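Local coordinates for protein minor fimbrium anchoring subunit Mfa2 (Porphyromonas gingivalis, PDB 5NFI) that anchors the minor fimbriae of this periodontal pathogen in the outer membrane through its interaction with Mfa1 and regulates fimbrial length, at residues 2-10 / 50-61; 24-35 / 65-74. All blocks are in the same frame, centred on the assembly; numbering follows the deposited sequence.

Interaction 1. Residues 2-10 / 50-61; sequences PRGVYVNFY and LSAAKEWLIPLE
Asn8 ND2, the side-chain amide nitrogen, is gripped by two backbone carbonyls, donating to Lys54 O at 2.8 Å and to Ser51 O at 3.2 Å. Both acceptors lie out of the Asn8 amide plane, and both bonds are bent. With CG anti to the backbone N (chi1 172°), the side chain reaches the type I turn Ser51-Lys54 and ties its two ends to strand 3-10. Beyond the turn the backbones run antiparallel, with Val7-Trp56 and Val5-Ile58 as hydrogen-bonded pairs; Ile58 N donates to Val5 O at 2.8 Å. Strand 3-10 also pairs in parallel with strand 133-151, consistent with the transthyretin-like beta-sandwich of the family's clan. On the face bearing Tyr6 and Leu57, methyl CD1 of Leu57 sits over the centre of the Tyr6 ring, 3.9 Å from its centroid, in a CH-pi contact. His134 stacks on the same tyrosine and holds Glu55 OE2 through its ND1. On the face of Val5, Val7, Trp56, Ile58 and Leu60 the contacts are apolar: Val5 CG2 meets Leu60 CD1 at 3.5 Å, and Val7 CG2 lies 3.8 Å from Ile58 CG1. Farther along, Phe9 CD2 approaches Trp56 CE3 to 3.6 Å, the two ring planes inclined at 40°.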
loop_
_atom_site.group_PDB
_atom_site.type_symbol
_atom_site.label_atom_id
_atom_site.label_comp_id
_atom_site.label_asym_id
_atom_site.label_seq_id
_atom_site.Cartn_x
_atom_site.Cartn_y
_atom_site.Cartn_z
ATOM N N PRO A 2 18.107 -25.550 -19.383
ATOM C CA PRO A 2 17.159 -24.663 -18.689
ATOM C C PRO A 2 17.806 -23.870 -17.547
ATOM O O PRO A 2 18.725 -24.375 -16.894
ATOM C CB PRO A 2 16.117 -25.639 -18.144
ATOM C CG PRO A 2 16.926 -26.860 -17.815
ATOM C CD PRO A 2 18.058 -26.923 -18.844
ATOM N N ARG A 3 17.337 -22.643 -17.317
ATOM C CA ARG A 3 17.908 -21.783 -16.279
ATOM C C ARG A 3 16.851 -20.939 -15.537
ATOM O O ARG A 3 15.731 -20.728 -16.023
ATOM C CB ARG A 3 18.964 -20.850 -16.885
ATOM C CG ARG A 3 19.987 -21.524 -17.798
ATOM C CD ARG A 3 21.309 -20.814 -17.714
ATOM N NE ARG A 3 21.861 -20.919 -16.374
ATOM C CZ ARG A 3 22.994 -20.344 -16.002
ATOM N NH1 ARG A 3 23.678 -19.625 -16.879
ATOM N NH2 ARG A 3 23.442 -20.485 -14.762
ATOM N N GLY A 4 17.222 -20.433 -14.363
ATOM C CA GLY A 4 16.305 -19.651 -13.565
ATOM C C GLY A 4 16.814 -19.323 -12.180
ATOM O O GLY A 4 17.866 -19.798 -11.763
ATOM N N VAL A 5 16.053 -18.482 -11.485
ATOM C CA VAL A 5 16.363 -18.047 -10.126
ATOM C C VAL A 5 15.380 -18.664 -9.150
ATOM O O VAL A 5 14.180 -18.527 -9.331
ATOM C CB VAL A 5 16.267 -16.502 -9.960
ATOM C CG1 VAL A 5 16.766 -16.089 -8.583
ATOM C CG2 VAL A 5 17.040 -15.788 -11.038
ATOM N N TYR A 6 15.861 -19.326 -8.107
ATOM C CA TYR A 6 14.950 -19.702 -7.040
ATOM C C TYR A 6 14.832 -18.526 -6.077
ATOM O O TYR A 6 15.833 -17.935 -5.688
ATOM C CB TYR A 6 15.415 -20.960 -6.307
ATOM C CG TYR A 6 15.274 -22.226 -7.118
ATOM C CD1 TYR A 6 14.033 -22.830 -7.292
ATOM C CD2 TYR A 6 16.385 -22.825 -7.704
ATOM C CE1 TYR A 6 13.909 -23.999 -8.040
ATOM C CE2 TYR A 6 16.266 -23.971 -8.437
ATOM C CZ TYR A 6 15.029 -24.558 -8.607
ATOM O OH TYR A 6 14.923 -25.718 -9.349
ATOM N N VAL A 7 13.601 -18.187 -5.712
ATOM C CA VAL A 7 13.350 -17.047 -4.843
ATOM C C VAL A 7 12.578 -17.453 -3.600
ATOM O O VAL A 7 11.562 -18.146 -3.672
ATOM C CB VAL A 7 12.571 -15.933 -5.562
ATOM C CG1 VAL A 7 12.338 -14.774 -4.620
ATOM C CG2 VAL A 7 13.330 -15.454 -6.781
ATOM N N ASN A 8 13.098 -17.018 -2.459
ATOM C CA ASN A 8 12.484 -17.238 -1.167
ATOM C C ASN A 8 11.805 -15.966 -0.674
ATOM O O ASN A 8 12.388 -14.875 -0.717
ATOM C CB ASN A 8 13.526 -17.689 -0.157
ATOM C CG ASN A 8 12.976 -17.745 1.242
ATOM O OD1 ASN A 8 13.060 -16.772 1.999
ATOM N ND2 ASN A 8 12.386 -18.884 1.594
ATOM N N PHE A 9 10.576 -16.085 -0.199
ATOM C CA PHE A 9 9.869 -14.878 0.180
ATOM C C PHE A 9 9.671 -14.828 1.674
ATOM O O PHE A 9 9.174 -15.790 2.282
ATOM C CB PHE A 9 8.529 -14.771 -0.552
ATOM C CG PHE A 9 8.668 -14.575 -2.040
ATOM C CD1 PHE A 9 9.220 -13.410 -2.551
ATOM C CD2 PHE A 9 8.243 -15.554 -2.930
ATOM C CE1 PHE A 9 9.344 -13.226 -3.923
ATOM C CE2 PHE A 9 8.353 -15.368 -4.302
ATOM C CZ PHE A 9 8.902 -14.202 -4.799
ATOM N N TYR A 10 10.095 -13.699 2.247
ATOM C CA TYR A 10 9.956 -13.416 3.667
ATOM C C TYR A 10 9.355 -12.024 3.883
ATOM O O TYR A 10 9.074 -11.300 2.925
ATOM C CB TYR A 10 11.316 -13.543 4.375
ATOM C CG TYR A 10 12.378 -12.514 4.015
ATOM C CD1 TYR A 10 13.095 -12.606 2.831
ATOM C CD2 TYR A 10 12.689 -11.470 4.887
ATOM C CE1 TYR A 10 14.090 -11.685 2.513
ATOM C CE2 TYR A 10 13.678 -10.534 4.576
ATOM C CZ TYR A 10 14.380 -10.652 3.388
ATOM O OH TYR A 10 15.364 -9.736 3.066
ATOM N N LEU A 50 3.950 -18.880 2.150
ATOM C CA LEU A 50 5.318 -18.470 2.420
ATOM C C LEU A 50 5.910 -19.304 3.533
ATOM O O LEU A 50 5.216 -19.663 4.483
ATOM C CB LEU A 50 5.373 -16.999 2.807
ATOM C CG LEU A 50 4.785 -16.076 1.764
ATOM C CD1 LEU A 50 4.966 -14.635 2.200
ATOM C CD2 LEU A 50 5.449 -16.351 0.425
ATOM N N SER A 51 7.196 -19.610 3.418
ATOM C CA SER A 51 7.866 -20.393 4.436
ATOM C C SER A 51 9.366 -20.141 4.417
ATOM O O SER A 51 9.913 -19.686 3.416
ATOM C CB SER A 51 7.565 -21.868 4.237
ATOM O OG SER A 51 8.476 -22.647 4.968
ATOM N N ALA A 52 10.020 -20.432 5.539
ATOM C CA ALA A 52 11.436 -20.131 5.722
ATOM C C ALA A 52 12.295 -20.870 4.718
ATOM O O ALA A 52 13.347 -20.377 4.301
ATOM C CB ALA A 52 11.873 -20.476 7.139
ATOM N N ALA A 53 11.832 -22.048 4.319
ATOM C CA ALA A 53 12.602 -22.899 3.430
ATOM C C ALA A 53 11.862 -23.210 2.130
ATOM O O ALA A 53 12.174 -24.191 1.454
ATOM C CB ALA A 53 12.963 -24.173 4.138
ATOM N N LYS A 54 10.881 -22.387 1.776
ATOM C CA LYS A 54 10.186 -22.599 0.516
ATOM C C LYS A 54 10.727 -21.671 -0.565
ATOM O O LYS A 54 11.021 -20.499 -0.308
ATOM C CB LYS A 54 8.675 -22.405 0.665
ATOM C CG LYS A 54 7.921 -22.788 -0.601
ATOM C CD LYS A 54 6.476 -23.195 -0.343
ATOM C CE LYS A 54 5.830 -23.786 -1.617
ATOM N NZ LYS A 54 6.825 -24.177 -2.671
ATOM N N GLU A 55 10.864 -22.208 -1.777
ATOM C CA GLU A 55 11.363 -21.434 -2.904
ATOM C C GLU A 55 10.455 -21.547 -4.118
ATOM O O GLU A 55 9.694 -22.502 -4.258
ATOM C CB GLU A 55 12.772 -21.887 -3.272
ATOM C CG GLU A 55 13.768 -21.733 -2.167
ATOM C CD GLU A 55 15.162 -22.072 -2.619
ATOM O OE1 GLU A 55 15.564 -23.251 -2.484
ATOM O OE2 GLU A 55 15.858 -21.158 -3.106
ATOM N N TRP A 56 10.542 -20.554 -4.993
ATOM C CA TRP A 56 9.779 -20.545 -6.238
ATOM C C TRP A 56 10.729 -20.279 -7.395
ATOM O O TRP A 56 11.487 -19.311 -7.357
ATOM C CB TRP A 56 8.668 -19.481 -6.198
ATOM C CG TRP A 56 7.453 -19.903 -5.421
ATOM C CD1 TRP A 56 6.357 -20.553 -5.904
ATOM C CD2 TRP A 56 7.219 -19.712 -4.022
ATOM N NE1 TRP A 56 5.452 -20.780 -4.894
ATOM C CE2 TRP A 56 5.957 -20.275 -3.730
ATOM C CE3 TRP A 56 7.952 -19.122 -2.988
ATOM C CZ2 TRP A 56 5.418 -20.269 -2.452
ATOM C CZ3 TRP A 56 7.413 -19.112 -1.719
ATOM C CH2 TRP A 56 6.159 -19.682 -1.461
ATOM N N LEU A 57 10.699 -21.135 -8.414
ATOM C CA LEU A 57 11.573 -20.967 -9.570
ATOM C C LEU A 57 11.031 -19.922 -10.535
ATOM O O LEU A 57 9.877 -19.976 -10.941
ATOM C CB LEU A 57 11.766 -22.295 -10.300
ATOM C CG LEU A 57 12.684 -22.267 -11.533
ATOM C CD1 LEU A 57 14.097 -21.769 -11.198
ATOM C CD2 LEU A 57 12.741 -23.633 -12.180
ATOM N N ILE A 58 11.889 -18.975 -10.887
ATOM C CA ILE A 58 11.598 -17.928 -11.847
ATOM C C ILE A 58 12.431 -18.226 -13.084
ATOM O O ILE A 58 13.650 -18.011 -13.093
ATOM C CB ILE A 58 11.931 -16.516 -11.295
ATOM C CG1 ILE A 58 11.312 -16.307 -9.910
ATOM C CG2 ILE A 58 11.451 -15.436 -12.232
ATOM C CD1 ILE A 58 9.809 -16.535 -9.871
ATOM N N PRO A 59 11.788 -18.788 -14.113
ATOM C CA PRO A 59 12.438 -19.095 -15.387
ATOM C C PRO A 59 13.158 -17.897 -15.998
ATOM O O PRO A 59 12.598 -16.795 -16.034
ATOM C CB PRO A 59 11.267 -19.530 -16.262
ATOM C CG PRO A 59 10.344 -20.168 -15.312
ATOM C CD PRO A 59 10.444 -19.383 -14.041
ATOM N N LEU A 60 14.395 -18.125 -16.440
ATOM C CA LEU A 60 15.145 -17.163 -17.241
ATOM C C LEU A 60 15.821 -17.947 -18.359
ATOM O O LEU A 60 15.719 -19.167 -18.392
ATOM C CB LEU A 60 16.180 -16.413 -16.407
ATOM C CG LEU A 60 15.708 -15.671 -15.159
ATOM C CD1 LEU A 60 16.909 -15.126 -14.449
ATOM C CD2 LEU A 60 14.792 -14.545 -15.547
ATOM N N GLU A 61 16.509 -17.275 -19.274
ATOM C CA GLU A 61 17.164 -17.995 -20.361
ATOM C C GLU A 61 18.547 -17.468 -20.681
ATOM O O GLU A 61 19.536 -18.191 -20.576
ATOM C CB GLU A 61 16.298 -17.954 -21.615
ATOM C CG GLU A 61 15.034 -18.757 -21.466
ATOM C CD GLU A 61 14.099 -18.583 -22.619
ATOM O OE1 GLU A 61 14.550 -18.103 -23.684
ATOM O OE2 GLU A 61 12.910 -18.921 -22.451
#

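Interaction 2. Residues 24-35 / 65-74; sequences EVARLNVYAFDK and LYTIFAWGNI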
loop_
_atom_site.group_PDB
_atom_site.type_symbol
_atom_site.label_atom_id
_atom_site.label_comp_id
_atom_site.label_asym_id
_atom_site.label_seq_id
_atom_site.Cartn_x
_atom_site.Cartn_y
_atom_site.Cartn_z
ATOM N N GLU A 24 -0.845 -14.271 5.169
ATOM C CA GLU A 24 -1.700 -13.350 4.430
ATOM C C GLU A 24 -1.425 -13.382 2.946
ATOM O O GLU A 24 -2.296 -13.038 2.149
ATOM C CB GLU A 24 -1.513 -11.913 4.938
ATOM C CG GLU A 24 -2.250 -11.569 6.223
ATOM C CD GLU A 24 -1.662 -12.248 7.446
ATOM O OE1 GLU A 24 -0.657 -12.978 7.313
ATOM O OE2 GLU A 24 -2.201 -12.030 8.554
ATOM N N VAL A 25 -0.206 -13.776 2.571
ATOM C CA VAL A 25 0.156 -13.841 1.157
ATOM C C VAL A 25 -0.296 -15.148 0.556
ATOM O O VAL A 25 0.273 -16.180 0.864
ATOM C CB VAL A 25 1.656 -13.675 0.960
ATOM C CG1 VAL A 25 2.001 -13.765 -0.515
ATOM C CG2 VAL A 25 2.101 -12.331 1.552
ATOM N N ALA A 26 -1.323 -15.105 -0.295
ATOM C CA ALA A 26 -1.936 -16.333 -0.840
ATOM C C ALA A 26 -1.608 -16.595 -2.299
ATOM O O ALA A 26 -1.822 -17.700 -2.794
ATOM C CB ALA A 26 -3.443 -16.301 -0.674
ATOM N N ARG A 27 -1.098 -15.591 -2.997
ATOM C CA ARG A 27 -0.747 -15.780 -4.388
ATOM C C ARG A 27 0.326 -14.785 -4.784
ATOM O O ARG A 27 0.564 -13.821 -4.076
ATOM C CB ARG A 27 -1.982 -15.645 -5.270
ATOM C CG ARG A 27 -2.573 -14.257 -5.324
ATOM C CD ARG A 27 -3.875 -14.241 -6.113
ATOM N NE ARG A 27 -3.751 -14.784 -7.464
ATOM C CZ ARG A 27 -3.161 -14.166 -8.486
ATOM N NH1 ARG A 27 -2.593 -12.976 -8.340
ATOM N NH2 ARG A 27 -3.115 -14.760 -9.665
ATOM N N LEU A 28 0.995 -15.036 -5.904
ATOM C CA LEU A 28 2.165 -14.254 -6.295
ATOM C C LEU A 28 2.177 -13.965 -7.792
ATOM O O LEU A 28 1.760 -14.790 -8.602
ATOM C CB LEU A 28 3.468 -14.984 -5.911
ATOM C CG LEU A 28 3.859 -14.997 -4.427
ATOM C CD1 LEU A 28 4.977 -15.974 -4.194
ATOM C CD2 LEU A 28 4.242 -13.591 -3.910
ATOM N N ASN A 29 2.643 -12.773 -8.139
ATOM C CA ASN A 29 2.959 -12.407 -9.500
ATOM C C ASN A 29 4.420 -11.955 -9.471
ATOM O O ASN A 29 4.744 -10.908 -8.915
ATOM C CB ASN A 29 2.042 -11.291 -10.023
ATOM C CG ASN A 29 0.579 -11.723 -10.163
ATOM O OD1 ASN A 29 -0.135 -11.907 -9.176
ATOM N ND2 ASN A 29 0.115 -11.816 -11.395
ATOM N N VAL A 30 5.307 -12.753 -10.045
ATOM C CA VAL A 30 6.733 -12.482 -9.968
ATOM C C VAL A 30 7.304 -12.233 -11.359
ATOM O O VAL A 30 7.161 -13.070 -12.263
ATOM C CB VAL A 30 7.474 -13.638 -9.284
ATOM C CG1 VAL A 30 8.904 -13.257 -9.018
ATOM C CG2 VAL A 30 6.784 -13.971 -7.989
ATOM N N TYR A 31 7.933 -11.074 -11.525
ATOM C CA TYR A 31 8.448 -10.638 -12.819
ATOM C C TYR A 31 9.960 -10.512 -12.780
ATOM O O TYR A 31 10.541 -10.193 -11.735
ATOM C CB TYR A 31 7.821 -9.294 -13.231
ATOM C CG TYR A 31 6.319 -9.336 -13.224
ATOM C CD1 TYR A 31 5.626 -9.888 -14.284
ATOM C CD2 TYR A 31 5.593 -8.852 -12.139
ATOM C CE1 TYR A 31 4.259 -9.952 -14.278
ATOM C CE2 TYR A 31 4.217 -8.920 -12.120
ATOM C CZ TYR A 31 3.558 -9.473 -13.202
ATOM O OH TYR A 31 2.190 -9.559 -13.211
ATOM N N ALA A 32 10.596 -10.749 -13.922
ATOM C CA ALA A 32 12.043 -10.585 -14.031
ATOM C C ALA A 32 12.354 -9.543 -15.096
ATOM O O ALA A 32 11.872 -9.628 -16.225
ATOM C CB ALA A 32 12.720 -11.907 -14.352
ATOM N N PHE A 33 13.140 -8.545 -14.712
ATOM C CA PHE A 33 13.588 -7.521 -15.639
ATOM C C PHE A 33 15.094 -7.637 -15.746
ATOM O O PHE A 33 15.758 -8.050 -14.791
ATOM C CB PHE A 33 13.146 -6.129 -15.168
ATOM C CG PHE A 33 11.656 -5.927 -15.239
ATOM C CD1 PHE A 33 10.809 -6.612 -14.384
ATOM C CD2 PHE A 33 11.104 -5.097 -16.190
ATOM C CE1 PHE A 33 9.447 -6.463 -14.471
ATOM C CE2 PHE A 33 9.738 -4.944 -16.283
ATOM C CZ PHE A 33 8.910 -5.627 -15.422
ATOM N N ASP A 34 15.630 -7.304 -16.916
ATOM C CA ASP A 34 17.060 -7.459 -17.168
ATOM C C ASP A 34 17.847 -6.157 -17.031
ATOM O O ASP A 34 17.340 -5.165 -16.514
ATOM C CB ASP A 34 17.290 -8.062 -18.557
ATOM C CG ASP A 34 16.685 -7.229 -19.670
ATOM O OD1 ASP A 34 16.653 -5.986 -19.561
ATOM O OD2 ASP A 34 16.249 -7.829 -20.680
ATOM N N LYS A 35 19.086 -6.183 -17.513
ATOM C CA LYS A 35 19.985 -5.039 -17.455
ATOM C C LYS A 35 19.331 -3.751 -17.954
ATOM O O LYS A 35 19.688 -2.668 -17.504
ATOM C CB LYS A 35 21.263 -5.323 -18.264
ATOM C CG LYS A 35 21.184 -4.917 -19.735
ATOM C CD LYS A 35 22.517 -5.075 -20.467
ATOM C CE LYS A 35 22.625 -4.092 -21.638
ATOM N NZ LYS A 35 22.787 -2.653 -21.220
ATOM N N LEU A 65 22.323 -9.887 -15.785
ATOM C CA LEU A 65 21.853 -9.315 -14.526
ATOM C C LEU A 65 20.348 -9.198 -14.556
ATOM O O LEU A 65 19.764 -8.764 -15.552
ATOM C CB LEU A 65 22.476 -7.945 -14.260
ATOM C CG LEU A 65 23.941 -7.921 -13.815
ATOM C CD1 LEU A 65 24.390 -6.488 -13.613
ATOM C CD2 LEU A 65 24.164 -8.751 -12.552
ATOM N N TYR A 66 19.705 -9.598 -13.471
ATOM C CA TYR A 66 18.262 -9.477 -13.405
ATOM C C TYR A 66 17.837 -8.989 -12.041
ATOM O O TYR A 66 18.517 -9.212 -11.043
ATOM C CB TYR A 66 17.572 -10.806 -13.698
ATOM C CG TYR A 66 17.814 -11.389 -15.069
ATOM C CD1 TYR A 66 18.958 -12.132 -15.338
ATOM C CD2 TYR A 66 16.878 -11.234 -16.086
ATOM C CE1 TYR A 66 19.171 -12.684 -16.586
ATOM C CE2 TYR A 66 17.085 -11.778 -17.334
ATOM C CZ TYR A 66 18.228 -12.506 -17.582
ATOM O OH TYR A 66 18.438 -13.057 -18.827
ATOM N N THR A 67 16.704 -8.303 -12.014
ATOM C CA THR A 67 16.061 -7.962 -10.762
ATOM C C THR A 67 14.665 -8.555 -10.824
ATOM O O THR A 67 14.043 -8.614 -11.894
ATOM C CB THR A 67 15.993 -6.442 -10.527
ATOM O OG1 THR A 67 17.266 -5.852 -10.807
ATOM C CG2 THR A 67 15.605 -6.155 -9.089
ATOM N N ILE A 68 14.182 -9.015 -9.682
ATOM C CA ILE A 68 12.868 -9.604 -9.621
ATOM C C ILE A 68 11.924 -8.699 -8.832
ATOM O O ILE A 68 12.272 -8.216 -7.752
ATOM C CB ILE A 68 12.942 -11.006 -9.013
ATOM C CG1 ILE A 68 13.029 -12.029 -10.147
ATOM C CG2 ILE A 68 11.745 -11.287 -8.124
ATOM C CD1 ILE A 68 13.484 -13.390 -9.724
ATOM N N PHE A 69 10.744 -8.444 -9.393
ATOM C CA PHE A 69 9.701 -7.696 -8.698
ATOM C C PHE A 69 8.584 -8.658 -8.312
ATOM O O PHE A 69 8.156 -9.482 -9.123
ATOM C CB PHE A 69 9.165 -6.561 -9.575
ATOM C CG PHE A 69 10.233 -5.602 -10.060
ATOM C CD1 PHE A 69 11.313 -5.273 -9.255
ATOM C CD2 PHE A 69 10.161 -5.045 -11.324
ATOM C CE1 PHE A 69 12.294 -4.402 -9.695
ATOM C CE2 PHE A 69 11.142 -4.178 -11.769
ATOM C CZ PHE A 69 12.207 -3.860 -10.948
ATOM N N ALA A 70 8.118 -8.586 -7.076
ATOM C CA ALA A 70 7.121 -9.561 -6.654
ATOM C C ALA A 70 5.887 -8.905 -6.031
ATOM O O ALA A 70 5.976 -7.997 -5.192
ATOM C CB ALA A 70 7.732 -10.566 -5.688
ATOM N N TRP A 71 4.730 -9.402 -6.436
ATOM C CA TRP A 71 3.482 -8.853 -5.955
ATOM C C TRP A 71 2.639 -9.921 -5.313
ATOM O O TRP A 71 2.435 -10.988 -5.888
ATOM C CB TRP A 71 2.725 -8.196 -7.096
ATOM C CG TRP A 71 3.394 -6.961 -7.607
ATOM C CD1 TRP A 71 4.293 -6.872 -8.631
ATOM C CD2 TRP A 71 3.205 -5.624 -7.118
ATOM N NE1 TRP A 71 4.676 -5.559 -8.815
ATOM C CE2 TRP A 71 4.022 -4.774 -7.897
ATOM C CE3 TRP A 71 2.424 -5.063 -6.098
ATOM C CZ2 TRP A 71 4.070 -3.397 -7.694
ATOM C CZ3 TRP A 71 2.482 -3.688 -5.892
ATOM C CH2 TRP A 71 3.294 -2.872 -6.689
ATOM N N GLY A 72 2.154 -9.626 -4.114
ATOM C CA GLY A 72 1.378 -10.573 -3.350
ATOM C C GLY A 72 -0.062 -10.155 -3.282
ATOM O O GLY A 72 -0.365 -9.007 -2.954
ATOM N N ASN A 73 -0.931 -11.110 -3.600
ATOM C CA ASN A 73 -2.378 -10.947 -3.583
ATOM C C ASN A 73 -2.904 -9.935 -4.596
ATOM O O ASN A 73 -3.805 -9.168 -4.297
ATOM C CB ASN A 73 -2.848 -10.560 -2.187
ATOM C CG ASN A 73 -2.398 -11.537 -1.146
ATOM O OD1 ASN A 73 -2.202 -12.726 -1.435
ATOM N ND2 ASN A 73 -2.226 -11.053 0.082
ATOM N N ILE A 74 -2.352 -9.945 -5.798
ATOM C CA ILE A 74 -2.984 -9.251 -6.900
ATOM C C ILE A 74 -4.342 -9.899 -7.186
ATOM O O ILE A 74 -4.453 -11.105 -7.366
ATOM C CB ILE A 74 -2.114 -9.270 -8.145
ATOM C CG1 ILE A 74 -0.996 -8.235 -8.007
ATOM C CG2 ILE A 74 -2.952 -8.985 -9.372
ATOM C CD1 ILE A 74 -0.107 -8.160 -9.217
#
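Asn73 faces the backbone of residues 24-27 with both ends of its amide. Its OD1 accepts Ala26 N at 2.8 Å in the carbonyl plane, on a lone pair, and takes a weak bond from Arg27 N. On the other side of the amide, ND2 donates to Glu24 O at 2.9 Å, approaching from above that carbonyl's plane, and also to Thr111 O. Asn73 N bonds to Arg27 O, continuing the pairing just past strand 65-72, while the residue itself has a left-handed backbone conformation; CG anti to the carbonyl carbon (chi1 -55°) turns the side chain back to residues 24-26.

Arg27 takes the crowded position, with CG between the backbone N and the carbonyl carbon (chi1 67°), so that CG lies 3.7 Å from Asn73 CA. A bend at chi3 then brings Ile74 N to the edge of the guanidinium; NH1 makes a weak bond to Asn29 OD1, and NH2 forms a salt bridge with Glu46. The Ile74 side chain crosses Asn29 at about a right angle, its CD1 3.7 Å from Asn29 CG.

Along the antiparallel strands, Phe33 and Phe69 lean together with centroids 5.0 Å apart and planes at 36°; CE2 of Phe69 lies over a face of Phe33. Next to them Trp71 brings CD1 to the edge of the Tyr31 ring, 4.0 Å from CE2, and its NE1 donates to Phe172 O. On the reverse side, Val30 CG1 meets Ile68 CG2 at 3.6 Å. Leu28, Val30, Ala32, Ile68 and Ala70 share this face, against which Phe9 and Ile58 pack.

The opposed donor and acceptor demands on its amide fix the rotation of Asn73, so side-chain-to-backbone bonds hold this end of the strand pair, whereas its middle relies on backbone bonds and apolar side-chain contact.

Overall arrangement
The four segments alternate along the chain: residues 2-10 and 50-61 form interaction 1, while 24-35 and 65-74, each following one of these, form interaction 2. Each antiparallel pair thus joins strands with a member of the other pair between them in sequence. The centres of the contacts lie about 10 Å apart, and the pairs pack face to face, consistent with two layers of a transthyretin-like sandwich. Between them Phe9 CE2 packs 3.4 Å from Leu28 CD1, and Ile58 CD1 lies 3.5 Å from Val30 CG1. Strand 64-72 pairs with 113-122, 113-122 with 133-151, and 133-151 with 3-10. Both interactions contribute apolar side chains to a shared core in the N-terminal part of this lipoprotein anchor.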